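Local coordinates for protein CdiA toxin (Cupriavidus taiwanensis, PDB 5T87) that probably acts as the toxin of a contact-dependent growth inhibition system, this chain being its C-terminal catalytic domain, bound here to the CdiI immunity protein, at residues V15-K18 / R24-V27; H48-K53 / S57-A62. One frame throughout, in Å; residues are numbered along the deposited sequence.

Overall arrangement
Both contacts lean on the same four-stranded antiparallel sheet, but at different places. Contact 1 joins its first two strands, 15-18 and 21-27, near the centre of the chain yet mostly at the surface; paired backbone hydrogen bonds do the work, with valines on one face and an arginine on the other. Contact 2, partly buried, ties the end of strand 44-50 and the 3-10 segment after it to helix 57-64, mainly through side chains, with one weak bond to a backbone carbonyl. The centres lie about 9 Å apart, and Val17 of contact 1 packs on Asp58 and Met59 of the helix. Residues of both meet the CdiI immunity protein.

Contact 1 (V15-K18 / R24-V27)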
loop_
_atom_site.group_PDB
_atom_site.type_symbol
_atom_site.label_atom_id
_atom_site.label_comp_id
_atom_site.label_asym_id
_atom_site.label_seq_id
_atom_site.Cartn_x
_atom_site.Cartn_y
_atom_site.Cartn_z
ATOM N N VAL E 15 -0.152 15.098 -3.512
ATOM C CA VAL E 15 -0.474 15.087 -4.954
ATOM C C VAL E 15 -0.503 13.644 -5.519
ATOM O O VAL E 15 0.332 12.797 -5.174
ATOM C CB VAL E 15 0.494 16.007 -5.769
ATOM C CG1 VAL E 15 1.946 15.532 -5.689
ATOM C CG2 VAL E 15 0.046 16.133 -7.223
ATOM N N GLN E 16 -1.483 13.379 -6.379
ATOM C CA GLN E 16 -1.611 12.088 -7.032
ATOM C C GLN E 16 -0.436 11.931 -7.970
ATOM O O GLN E 16 -0.087 12.869 -8.667
ATOM C CB GLN E 16 -2.919 12.027 -7.818
ATOM C CG GLN E 16 -3.197 10.687 -8.473
ATOM C CD GLN E 16 -4.605 10.576 -9.021
ATOM O OE1 GLN E 16 -5.391 11.512 -8.936
ATOM N NE2 GLN E 16 -4.928 9.427 -9.591
ATOM N N VAL E 17 0.167 10.749 -7.988
ATOM C CA VAL E 17 1.376 10.520 -8.777
ATOM C C VAL E 17 1.010 10.335 -10.251
ATOM O O VAL E 17 1.663 10.900 -11.133
ATOM C CB VAL E 17 2.183 9.296 -8.269
ATOM C CG1 VAL E 17 3.473 9.125 -9.071
ATOM C CG2 VAL E 17 2.512 9.439 -6.787
ATOM N N LYS E 18 -0.020 9.528 -10.501
ATOM C CA LYS E 18 -0.501 9.234 -11.850
ATOM C C LYS E 18 -2.008 9.125 -11.797
ATOM O O LYS E 18 -2.538 8.567 -10.841
ATOM C CB LYS E 18 0.050 7.895 -12.324
ATOM C CG LYS E 18 1.495 7.643 -11.949
ATOM C CD LYS E 18 2.035 6.387 -12.608
ATOM C CE LYS E 18 1.441 5.132 -11.995
ATOM N NZ LYS E 18 2.162 3.942 -12.501
ATOM N N ARG E 24 -0.727 8.610 -3.904
ATOM C CA ARG E 24 -0.299 9.989 -3.770
ATOM C C ARG E 24 1.051 10.064 -3.078
ATOM O O ARG E 24 1.528 9.075 -2.499
ATOM C CB ARG E 24 -1.300 10.790 -2.933
ATOM C CG ARG E 24 -2.756 10.611 -3.314
ATOM C CD ARG E 24 -3.642 11.567 -2.532
ATOM N NE ARG E 24 -3.510 12.959 -2.980
ATOM C CZ ARG E 24 -4.087 13.489 -4.066
ATOM N NH1 ARG E 24 -3.887 14.769 -4.357
ATOM N NH2 ARG E 24 -4.854 12.758 -4.870
ATOM N N VAL E 25 1.638 11.263 -3.119
ATOM C CA VAL E 25 2.933 11.560 -2.476
ATOM C C VAL E 25 2.980 13.006 -1.960
ATOM O O VAL E 25 2.404 13.908 -2.576
ATOM C CB VAL E 25 4.127 11.282 -3.434
ATOM C CG1 VAL E 25 4.051 12.126 -4.705
ATOM C CG2 VAL E 25 5.457 11.493 -2.725
ATOM N N SER E 26 3.659 13.211 -0.829
ATOM C CA SER E 26 3.848 14.548 -0.237
ATOM C C SER E 26 5.203 14.658 0.483
ATOM O O SER E 26 5.980 13.694 0.519
ATOM C CB SER E 26 2.713 14.837 0.746
ATOM O OG SER E 26 2.541 16.228 0.954
ATOM N N VAL E 27 5.475 15.833 1.053
ATOM C CA VAL E 27 6.643 16.039 1.925
ATOM C C VAL E 27 6.215 16.835 3.162
ATOM O O VAL E 27 5.477 17.811 3.044
ATOM C CB VAL E 27 7.822 16.717 1.171
ATOM C CG1 VAL E 27 7.427 18.073 0.596
ATOM C CG2 VAL E 27 9.046 16.846 2.069
#
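The guanidinium of Arg24 sits over the Val15-Gln16 peptide, tilted against it, with one face toward Gln16 N, which lies 3.4 Å above the plane and over its centre; the carbonyl carbon of Val15 sits toward the rim of the same face. Gln16 N and Arg24 NH1 are both donors, so the contact is van der Waals packing over the face and not a hydrogen bond. A bend at chi3 (73°) turns the arginine back over the strand and brings NH2 within 3.6 Å of Gln16 CB; its NE is held by Ser14 OG. The Gln16 chain runs out extended, with CG anti to the backbone N (chi1 -176°), and its NE2 bonds to Ser21 O and, weakly, to Lys18 O.

In the backbone next to it, Val15 and Val25 form a hydrogen-bonded antiparallel pair. Val15 N donates to Val25 O at 3.0 Å, and Val25 N returns a bond to Val15 O at 2.9 Å. The same Val15 O also takes a CA-H contact from Arg24. The two valines lie side by side on the face away from the guanidinium, Val15 CG1 being 4.1 Å from Val25 CG1. Val17, where the chain turns a corner, crosses Val25 at about a right angle and sets CG2 3.7 Å from its CG1. This valine face meets helix 57-64, with Val17 on Asp58 and Val25 on Leu63, whereas Arg24 packs on Met3 of the CdiI immunity protein. The reciprocal bonds mark an antiparallel pair, and the short connection between strands 15-18 and 21-27 makes it a beta hairpin at the edge of the chain's four-stranded sheet, with 15-18 outermost.

Contact 2 (H48-K53 / S57-A62); sequences HVRAWK and SDMQNA
The connection from the last strand of the sheet to the helix that packs on one of its faces brings the end of strand 44-50 and the short 3-10 segment after it against the first turns of helix 57-64. Gln60 lies over one face of the Trp52 indole, its amide and the ring nearly parallel, with 8° between their planes. The aliphatic part makes a CH-pi contact: CG stands 3.7 Å from the centroid of the six-membered ring, 20° off the normal. Farther along the extended chain, Gln60 NE2 comes 3.2 Å from Trp52 CE2 and also donates a weak, bent hydrogen bond to Trp52 O (2.7 Å). The indole reaches this place because Trp52 CG is anti to the backbone N (chi1 177°); Phe34 and Val69 pack on it as well.

One residue earlier on the helix, selenomethionine Met59 extends toward Arg50, and the two side chains cross at about a right angle. Its CE lies 3.5 Å from Arg50 NH1, and SE is a little farther off. The arginine is gripped by several polar partners: NE donates to His48 NE2 at 3.1 Å, in the plane of the imidazole, NH1 bonds to Asp54 O, and NH2 forms a salt bridge with Asp108 of the CdiI immunity protein. His48 also meets the ring of His72 of that protein.

The chemistry is thus divided. Gln60 lays its aliphatic CB and CG and then its amide over the indole and gives a weak hydrogen bond to the backbone carbonyl of the same tryptophan, whereas the charge of Arg50 is probably balanced mainly by Asp108 of the immunity protein, which links this buried arginine directly to the toxin-immunity interface.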
loop_
_atom_site.group_PDB
_atom_site.type_symbol
_atom_site.label_atom_id
_atom_site.label_comp_id
_atom_site.label_asym_id
_atom_site.label_seq_id
_atom_site.Cartn_x
_atom_site.Cartn_y
_atom_site.Cartn_z
ATOM N N HIS E 48 3.107 5.697 4.653
ATOM C CA HIS E 48 4.410 5.293 5.186
ATOM C C HIS E 48 5.497 6.267 4.784
ATOM O O HIS E 48 5.369 6.972 3.778
ATOM C CB HIS E 48 4.778 3.861 4.748
ATOM C CG HIS E 48 4.871 3.681 3.265
ATOM N ND1 HIS E 48 3.810 3.241 2.505
ATOM C CD2 HIS E 48 5.895 3.876 2.403
ATOM C CE1 HIS E 48 4.173 3.179 1.237
ATOM N NE2 HIS E 48 5.431 3.564 1.148
ATOM N N VAL E 49 6.577 6.276 5.565
ATOM C CA VAL E 49 7.740 7.138 5.298
ATOM C C VAL E 49 8.712 6.476 4.313
ATOM O O VAL E 49 8.951 5.265 4.380
ATOM C CB VAL E 49 8.510 7.441 6.597
ATOM C CG1 VAL E 49 9.685 8.380 6.322
ATOM C CG2 VAL E 49 7.575 8.018 7.651
ATOM N N ARG E 50 9.281 7.270 3.416
ATOM C CA ARG E 50 10.335 6.775 2.531
ATOM C C ARG E 50 11.558 7.697 2.470
ATOM O O ARG E 50 11.462 8.890 2.732
ATOM C CB ARG E 50 9.784 6.535 1.122
ATOM C CG ARG E 50 8.980 5.252 0.964
ATOM C CD ARG E 50 8.881 4.845 -0.502
ATOM N NE ARG E 50 7.839 3.837 -0.722
ATOM C CZ ARG E 50 7.519 3.313 -1.909
ATOM N NH1 ARG E 50 8.198 3.639 -3.008
ATOM N NH2 ARG E 50 6.546 2.413 -1.983
ATOM N N ALA E 51 12.702 7.108 2.127
ATOM C CA ALA E 51 13.932 7.848 1.833
ATOM C C ALA E 51 13.958 8.268 0.352
ATOM O O ALA E 51 13.562 7.494 -0.521
ATOM C CB ALA E 51 15.143 6.983 2.156
ATOM N N TRP E 52 14.447 9.477 0.076
ATOM C CA TRP E 52 14.487 10.039 -1.284
ATOM C C TRP E 52 14.821 9.030 -2.410
ATOM O O TRP E 52 14.153 9.017 -3.441
ATOM C CB TRP E 52 15.471 11.224 -1.342
ATOM C CG TRP E 52 15.601 11.779 -2.722
ATOM C CD1 TRP E 52 16.624 11.562 -3.597
ATOM C CD2 TRP E 52 14.644 12.593 -3.414
ATOM N NE1 TRP E 52 16.374 12.205 -4.786
ATOM C CE2 TRP E 52 15.166 12.847 -4.702
ATOM C CE3 TRP E 52 13.406 13.144 -3.067
ATOM C CZ2 TRP E 52 14.489 13.631 -5.648
ATOM C CZ3 TRP E 52 12.733 13.922 -4.006
ATOM C CH2 TRP E 52 13.279 14.157 -5.282
ATOM N N LYS E 53 15.853 8.206 -2.212
ATOM C CA LYS E 53 16.303 7.242 -3.242
ATOM C C LYS E 53 15.310 6.077 -3.464
ATOM O O LYS E 53 15.344 5.423 -4.513
ATOM C CB LYS E 53 17.702 6.691 -2.903
ATOM C CG LYS E 53 17.709 5.638 -1.794
ATOM C CD LYS E 53 19.069 5.448 -1.130
ATOM C CE LYS E 53 18.948 4.649 0.170
ATOM N NZ LYS E 53 18.167 3.379 0.039
ATOM N N SER E 57 10.977 7.639 -10.216
ATOM C CA SER E 57 11.096 8.832 -11.058
ATOM C C SER E 57 9.787 9.627 -11.040
ATOM O O SER E 57 9.792 10.818 -10.720
ATOM C CB SER E 57 11.505 8.466 -12.498
ATOM O OG SER E 57 10.560 7.609 -13.130
ATOM N N ASP E 58 8.676 8.943 -11.320
ATOM C CA ASP E 58 7.335 9.556 -11.313
ATOM C C ASP E 58 7.035 10.302 -10.006
ATOM O O ASP E 58 6.480 11.406 -10.036
ATOM C CB ASP E 58 6.245 8.500 -11.556
ATOM C CG ASP E 58 6.330 7.855 -12.936
ATOM O OD1 ASP E 58 7.260 8.171 -13.707
ATOM O OD2 ASP E 58 5.458 7.016 -13.245
HETATM N N MSE E 59 7.419 9.694 -8.877
HETATM C CA MSE E 59 7.186 10.258 -7.532
HETATM C C MSE E 59 7.993 11.506 -7.321
HETATM O O MSE E 59 7.472 12.526 -6.858
HETATM C CB MSE E 59 7.556 9.258 -6.424
HETATM C CG MSE E 59 6.664 8.007 -6.403
HETATM SE SE MSE E 59 6.779 6.984 -4.701
HETATM C CE MSE E 59 6.151 5.222 -5.333
ATOM N N GLN E 60 9.275 11.436 -7.666
ATOM C CA GLN E 60 10.173 12.576 -7.527
ATOM C C GLN E 60 9.807 13.695 -8.506
ATOM O O GLN E 60 9.764 14.861 -8.113
ATOM C CB GLN E 60 11.627 12.144 -7.720
ATOM C CG GLN E 60 12.121 11.190 -6.642
ATOM C CD GLN E 60 13.487 10.591 -6.936
ATOM O OE1 GLN E 60 13.968 10.623 -8.067
ATOM N NE2 GLN E 60 14.116 10.025 -5.909
ATOM N N ASN E 61 9.526 13.339 -9.764
ATOM C CA ASN E 61 9.087 14.313 -10.776
ATOM C C ASN E 61 7.894 15.101 -10.264
ATOM O O ASN E 61 7.935 16.332 -10.208
ATOM C CB ASN E 61 8.691 13.627 -12.094
ATOM C CG ASN E 61 9.884 13.152 -12.911
ATOM O OD1 ASN E 61 10.984 13.705 -12.830
ATOM N ND2 ASN E 61 9.660 12.126 -13.725
ATOM N N ALA E 62 6.852 14.365 -9.870
ATOM C CA ALA E 62 5.612 14.938 -9.345
ATOM C C ALA E 62 5.791 15.730 -8.039
ATOM O O ALA E 62 4.971 16.597 -7.734
ATOM C CB ALA E 62 4.572 13.842 -9.161
#